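Local structure of hydrogen peroxide-inducible genes activator (Corynebacterium glutamicum, 6G1D) at residues B[177-191]-B[262-276]. The protein is a LysR-type transcription factor that senses hydrogen peroxide through a peroxidatic mechanism and probably controls the expression of peroxide-inducible genes. The protein carries 1 engineered substitution. Numbering follows the deposited sequence.
Sequences VTASDHPFAGRQDLE and CTRPGLATANFNSDV
T178 and A268 form the hydrogen-bonded pair of a short antiparallel ladder: T178 N reaches A268 O at 2.9 Å and A268 N returns to T178 O, both nearly straight (176° for the first). The flanking pairs, V177 with T269 and A179 with L267, are non-hydrogen-bonded. Packing is close where V177 divides its methyls: CG1, anti to the backbone N (chi1 -178°), lies against L267 CD2, whereas CG2 meets C262 SG at 3.8 Å. On the face bearing T178 and A268, A185 CB comes within 3.7 Å of A268 CB.

Past the ladder, residues 180-186 loop out through successive turns, and the chain returns to the same strand. R187 O accepts N271 N, L190 N donates to N271 O, and L190 O takes N273 N, a ladder-like run continuing beyond the strand pair. L190 packs across the contact with CD1 on A270 CB (3.8 Å) and CB near F272 CD1; within its own segment CD2 lies over the centre of the F184 ring, 4.0 Å above its plane. At the edge of this packed part Q188, bent at chi2, lies alongside buried N271 and accepts N271 ND2 on an in-plane lone pair of OE1 (2.9 Å), a well-formed bond with the two amides turned 58° apart.

The solvent side is looser. Q188 NE2 reaches T269 OG1 only through a shared water, and at the far end N273 ND2 donates weakly to OE1 of exposed E191 (2.8 Å).

The pairing joins two adjacent strands of the mixed sheet in the LysR substrate-binding domain: V177 and F272 also touch strand 251-254, L267 packs on helix 237-245, and Q188 and T269 meet the loop around I319 and T320.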
loop_
_atom_site.group_PDB
_atom_site.type_symbol
_atom_site.label_atom_id
_atom_site.label_comp_id
_atom_site.label_asym_id
_atom_site.label_seq_id
_atom_site.Cartn_x
_atom_site.Cartn_y
_atom_site.Cartn_z
ATOM N N VAL B 177 26.426 15.379 -10.832
ATOM C CA VAL B 177 26.187 16.371 -9.808
ATOM C C VAL B 177 26.883 15.913 -8.530
ATOM O O VAL B 177 26.699 14.783 -8.078
ATOM C CB VAL B 177 24.670 16.552 -9.528
ATOM C CG1 VAL B 177 24.435 17.632 -8.471
ATOM C CG2 VAL B 177 23.963 16.900 -10.828
ATOM N N THR B 178 27.665 16.805 -7.936
ATOM C CA THR B 178 28.482 16.499 -6.755
ATOM C C THR B 178 28.355 17.625 -5.756
ATOM O O THR B 178 27.844 18.702 -6.085
ATOM C CB THR B 178 29.960 16.400 -7.137
ATOM O OG1 THR B 178 30.483 17.691 -7.527
ATOM C CG2 THR B 178 30.148 15.413 -8.301
ATOM N N ALA B 179 28.844 17.396 -4.534
ATOM C CA ALA B 179 29.023 18.480 -3.599
ATOM C C ALA B 179 30.037 19.471 -4.180
ATOM O O ALA B 179 30.929 19.118 -4.962
ATOM C CB ALA B 179 29.509 17.970 -2.247
ATOM N N SER B 180 29.873 20.723 -3.812
ATOM C CA SER B 180 30.813 21.801 -4.187
ATOM C C SER B 180 32.296 21.484 -3.986
ATOM O O SER B 180 33.122 21.837 -4.820
ATOM C CB SER B 180 30.501 23.034 -3.356
ATOM O OG SER B 180 29.297 23.557 -3.835
ATOM N N ASP B 181 32.621 20.838 -2.882
ATOM C CA ASP B 181 34.031 20.520 -2.569
ATOM C C ASP B 181 34.554 19.179 -3.167
ATOM O O ASP B 181 35.668 18.804 -2.931
ATOM C CB ASP B 181 34.250 20.570 -1.051
ATOM C CG ASP B 181 33.529 19.463 -0.296
ATOM O OD1 ASP B 181 32.787 18.675 -0.905
ATOM O OD2 ASP B 181 33.630 19.397 0.946
ATOM N N HIS B 182 33.758 18.491 -3.981
ATOM C CA HIS B 182 34.183 17.243 -4.569
ATOM C C HIS B 182 35.242 17.499 -5.615
ATOM O O HIS B 182 35.229 18.514 -6.304
ATOM C CB HIS B 182 32.981 16.488 -5.153
ATOM C CG HIS B 182 33.313 15.140 -5.723
ATOM N ND1 HIS B 182 33.664 14.917 -7.033
ATOM C CD2 HIS B 182 33.322 13.931 -5.115
ATOM C CE1 HIS B 182 33.883 13.624 -7.202
ATOM N NE2 HIS B 182 33.697 13.007 -6.051
ATOM N N PRO B 183 36.209 16.567 -5.740
ATOM C CA PRO B 183 37.288 16.832 -6.722
ATOM C C PRO B 183 36.909 16.931 -8.213
ATOM O O PRO B 183 37.634 17.513 -9.000
ATOM C CB PRO B 183 38.256 15.664 -6.474
ATOM C CG PRO B 183 37.463 14.627 -5.693
ATOM C CD PRO B 183 36.544 15.454 -4.840
ATOM N N PHE B 184 35.812 16.316 -8.610
ATOM C CA PHE B 184 35.270 16.442 -9.972
ATOM C C PHE B 184 34.497 17.724 -10.250
ATOM O O PHE B 184 34.233 17.978 -11.399
ATOM C CB PHE B 184 34.382 15.255 -10.360
ATOM C CG PHE B 184 35.071 13.910 -10.357
ATOM C CD1 PHE B 184 36.473 13.786 -10.311
ATOM C CD2 PHE B 184 34.311 12.755 -10.479
ATOM C CE1 PHE B 184 37.073 12.548 -10.335
ATOM C CE2 PHE B 184 34.932 11.511 -10.532
ATOM C CZ PHE B 184 36.309 11.416 -10.405
ATOM N N ALA B 185 34.197 18.528 -9.237
ATOM C CA ALA B 185 33.561 19.828 -9.456
ATOM C C ALA B 185 34.105 20.601 -10.674
ATOM O O ALA B 185 35.265 20.867 -10.764
ATOM C CB ALA B 185 33.659 20.658 -8.197
ATOM N N GLY B 186 33.225 20.869 -11.651
ATOM C CA GLY B 186 33.536 21.632 -12.832
ATOM C C GLY B 186 34.304 20.920 -13.934
ATOM O O GLY B 186 34.473 21.466 -14.995
ATOM N N ARG B 187 34.749 19.701 -13.725
ATOM C CA ARG B 187 35.469 18.974 -14.775
ATOM C C ARG B 187 34.542 18.589 -15.933
ATOM O O ARG B 187 33.387 18.202 -15.713
ATOM C CB ARG B 187 36.110 17.702 -14.194
ATOM C CG ARG B 187 37.211 18.059 -13.228
ATOM C CD ARG B 187 38.080 16.879 -12.876
ATOM N NE ARG B 187 38.564 16.198 -14.055
ATOM C CZ ARG B 187 39.030 14.950 -14.056
ATOM N NH1 ARG B 187 39.136 14.252 -12.920
ATOM N NH2 ARG B 187 39.404 14.400 -15.207
ATOM N N GLN B 188 35.070 18.730 -17.155
ATOM C CA GLN B 188 34.324 18.514 -18.381
ATOM C C GLN B 188 34.896 17.373 -19.225
ATOM O O GLN B 188 34.452 17.161 -20.369
ATOM C CB GLN B 188 34.302 19.821 -19.194
ATOM C CG GLN B 188 33.694 21.011 -18.447
ATOM C CD GLN B 188 32.293 20.772 -17.946
ATOM O OE1 GLN B 188 31.468 20.215 -18.655
ATOM N NE2 GLN B 188 32.007 21.195 -16.715
ATOM N N ASP B 189 35.807 16.599 -18.656
ATOM C CA ASP B 189 36.560 15.600 -19.432
ATOM C C ASP B 189 36.572 14.203 -18.766
ATOM O O ASP B 189 37.491 13.434 -18.975
ATOM C CB ASP B 189 38.013 16.091 -19.641
ATOM C CG ASP B 189 38.794 16.249 -18.316
ATOM O OD1 ASP B 189 40.019 16.493 -18.404
ATOM O OD2 ASP B 189 38.215 16.095 -17.203
ATOM N N LEU B 190 35.558 13.874 -17.987
ATOM C CA LEU B 190 35.561 12.590 -17.254
ATOM C C LEU B 190 35.438 11.439 -18.246
ATOM O O LEU B 190 34.783 11.567 -19.291
ATOM C CB LEU B 190 34.410 12.512 -16.248
ATOM C CG LEU B 190 34.339 13.582 -15.149
ATOM C CD1 LEU B 190 33.112 13.391 -14.273
ATOM C CD2 LEU B 190 35.597 13.663 -14.339
ATOM N N GLU B 191 36.084 10.322 -17.922
ATOM C CA GLU B 191 35.860 9.058 -18.596
ATOM C C GLU B 191 34.829 8.275 -17.824
ATOM O O GLU B 191 34.598 8.564 -16.672
ATOM C CB GLU B 191 37.181 8.275 -18.674
ATOM C CG GLU B 191 38.171 8.856 -19.668
ATOM C CD GLU B 191 37.718 8.648 -21.109
ATOM O OE1 GLU B 191 38.364 9.226 -22.009
ATOM O OE2 GLU B 191 36.742 7.889 -21.393
ATOM N N CYS B 262 19.672 21.727 -9.603
ATOM C CA CYS B 262 21.139 21.816 -9.501
ATOM C C CYS B 262 21.718 23.188 -9.269
ATOM O O CYS B 262 22.929 23.322 -9.320
ATOM C CB CYS B 262 21.798 21.287 -10.766
ATOM S SG CYS B 262 21.299 19.640 -11.146
ATOM N N THR B 263 20.870 24.186 -9.019
ATOM C CA THR B 263 21.322 25.553 -8.752
ATOM C C THR B 263 21.313 25.891 -7.273
ATOM O O THR B 263 21.806 26.954 -6.896
ATOM C CB THR B 263 20.453 26.589 -9.481
ATOM O OG1 THR B 263 19.111 26.512 -9.000
ATOM C CG2 THR B 263 20.483 26.319 -10.987
ATOM N N ARG B 264 20.788 24.993 -6.420
ATOM C CA ARG B 264 20.800 25.275 -4.986
ATOM C C ARG B 264 22.246 25.372 -4.475
ATOM O O ARG B 264 23.145 24.816 -5.103
ATOM C CB ARG B 264 19.998 24.247 -4.217
ATOM C CG ARG B 264 20.625 22.889 -4.161
ATOM C CD ARG B 264 19.648 21.850 -3.619
ATOM N NE ARG B 264 18.679 21.490 -4.632
ATOM C CZ ARG B 264 17.528 20.865 -4.419
ATOM N NH1 ARG B 264 17.176 20.474 -3.190
ATOM N NH2 ARG B 264 16.729 20.597 -5.453
ATOM N N PRO B 265 22.468 26.109 -3.376
ATOM C CA PRO B 265 23.844 26.270 -2.866
ATOM C C PRO B 265 24.429 24.931 -2.396
ATOM O O PRO B 265 23.678 24.092 -1.859
ATOM C CB PRO B 265 23.666 27.187 -1.638
ATOM C CG PRO B 265 22.311 27.816 -1.786
ATOM C CD PRO B 265 21.486 26.808 -2.516
ATOM N N GLY B 266 25.714 24.718 -2.659
ATOM C CA GLY B 266 26.416 23.521 -2.234
ATOM C C GLY B 266 26.553 22.404 -3.246
ATOM O O GLY B 266 27.080 21.325 -2.888
ATOM N N LEU B 267 26.098 22.635 -4.486
ATOM C CA LEU B 267 26.241 21.664 -5.562
ATOM C C LEU B 267 27.220 22.137 -6.601
ATOM O O LEU B 267 27.353 23.322 -6.806
ATOM C CB LEU B 267 24.903 21.409 -6.232
ATOM C CG LEU B 267 23.839 20.743 -5.369
ATOM C CD1 LEU B 267 22.582 20.524 -6.180
ATOM C CD2 LEU B 267 24.311 19.406 -4.861
ATOM N N ALA B 268 27.897 21.205 -7.262
ATOM C CA ALA B 268 28.640 21.488 -8.477
ATOM C C ALA B 268 28.335 20.404 -9.480
ATOM O O ALA B 268 27.707 19.405 -9.129
ATOM C CB ALA B 268 30.119 21.558 -8.203
ATOM N N THR B 269 28.751 20.598 -10.723
ATOM C CA THR B 269 28.490 19.655 -11.794
ATOM C C THR B 269 29.754 19.311 -12.542
ATOM O O THR B 269 30.731 20.038 -12.490
ATOM C CB THR B 269 27.484 20.243 -12.831
ATOM O OG1 THR B 269 27.984 21.480 -13.343
ATOM C CG2 THR B 269 26.098 20.446 -12.205
ATOM N N ALA B 270 29.686 18.230 -13.298
ATOM C CA ALA B 270 30.766 17.768 -14.144
ATOM C C ALA B 270 30.203 17.004 -15.322
ATOM O O ALA B 270 29.081 16.503 -15.261
ATOM C CB ALA B 270 31.652 16.831 -13.358
ATOM N N ASN B 271 31.005 16.858 -16.373
ATOM C CA ASN B 271 30.586 16.070 -17.526
ATOM C C ASN B 271 31.646 15.111 -17.995
ATOM O O ASN B 271 32.839 15.336 -17.799
ATOM C CB ASN B 271 30.209 16.988 -18.699
ATOM C CG ASN B 271 28.867 17.659 -18.495
ATOM O OD1 ASN B 271 27.833 16.985 -18.527
ATOM N ND2 ASN B 271 28.876 18.969 -18.255
ATOM N N PHE B 272 31.188 14.064 -18.665
ATOM C CA PHE B 272 32.052 13.162 -19.376
ATOM C C PHE B 272 32.542 13.847 -20.635
ATOM O O PHE B 272 31.902 14.785 -21.117
ATOM C CB PHE B 272 31.317 11.876 -19.719
ATOM C CG PHE B 272 30.812 11.143 -18.518
ATOM C CD1 PHE B 272 31.699 10.457 -17.702
ATOM C CD2 PHE B 272 29.470 11.116 -18.230
ATOM C CE1 PHE B 272 31.240 9.798 -16.572
ATOM C CE2 PHE B 272 28.998 10.467 -17.110
ATOM C CZ PHE B 272 29.881 9.806 -16.277
ATOM N N ASN B 273 33.677 13.366 -21.157
ATOM C CA ASN B 273 34.271 13.921 -22.373
ATOM C C ASN B 273 33.394 13.643 -23.609
ATOM O O ASN B 273 32.464 12.831 -23.557
ATOM C CB ASN B 273 35.732 13.471 -22.565
ATOM C CG ASN B 273 35.907 11.994 -22.834
ATOM O OD1 ASN B 273 35.482 11.463 -23.850
ATOM N ND2 ASN B 273 36.604 11.342 -21.942
ATOM N N SER B 274 33.719 14.340 -24.689
ATOM C CA SER B 274 32.988 14.312 -25.950
ATOM C C SER B 274 32.743 12.924 -26.540
ATOM O O SER B 274 31.685 12.704 -27.111
ATOM C CB SER B 274 33.697 15.189 -27.002
ATOM O OG SER B 274 33.751 16.537 -26.604
ATOM N N ASP B 275 33.699 12.011 -26.376
ATOM C CA ASP B 275 33.616 10.627 -26.888
ATOM C C ASP B 275 32.713 9.693 -26.083
ATOM O O ASP B 275 32.419 8.597 -26.538
ATOM C CB ASP B 275 35.014 9.960 -26.935
ATOM C CG ASP B 275 35.946 10.597 -27.937
ATOM O OD1 ASP B 275 35.641 10.535 -29.144
ATOM O OD2 ASP B 275 37.004 11.124 -27.518
ATOM N N VAL B 276 32.295 10.095 -24.886
ATOM C CA VAL B 276 31.445 9.247 -24.042
ATOM C C VAL B 276 29.961 9.537 -24.297
ATOM O O VAL B 276 29.541 10.672 -24.370
ATOM C CB VAL B 276 31.748 9.474 -22.557
ATOM C CG1 VAL B 276 30.792 8.661 -21.674
ATOM C CG2 VAL B 276 33.216 9.161 -22.258
HETATM O O HOH W 1 29.242 21.272 -15.704
HETATM O O HOH W 2 33.989 17.829 -23.452
HETATM O O HOH W 3 38.603 12.379 -20.866
#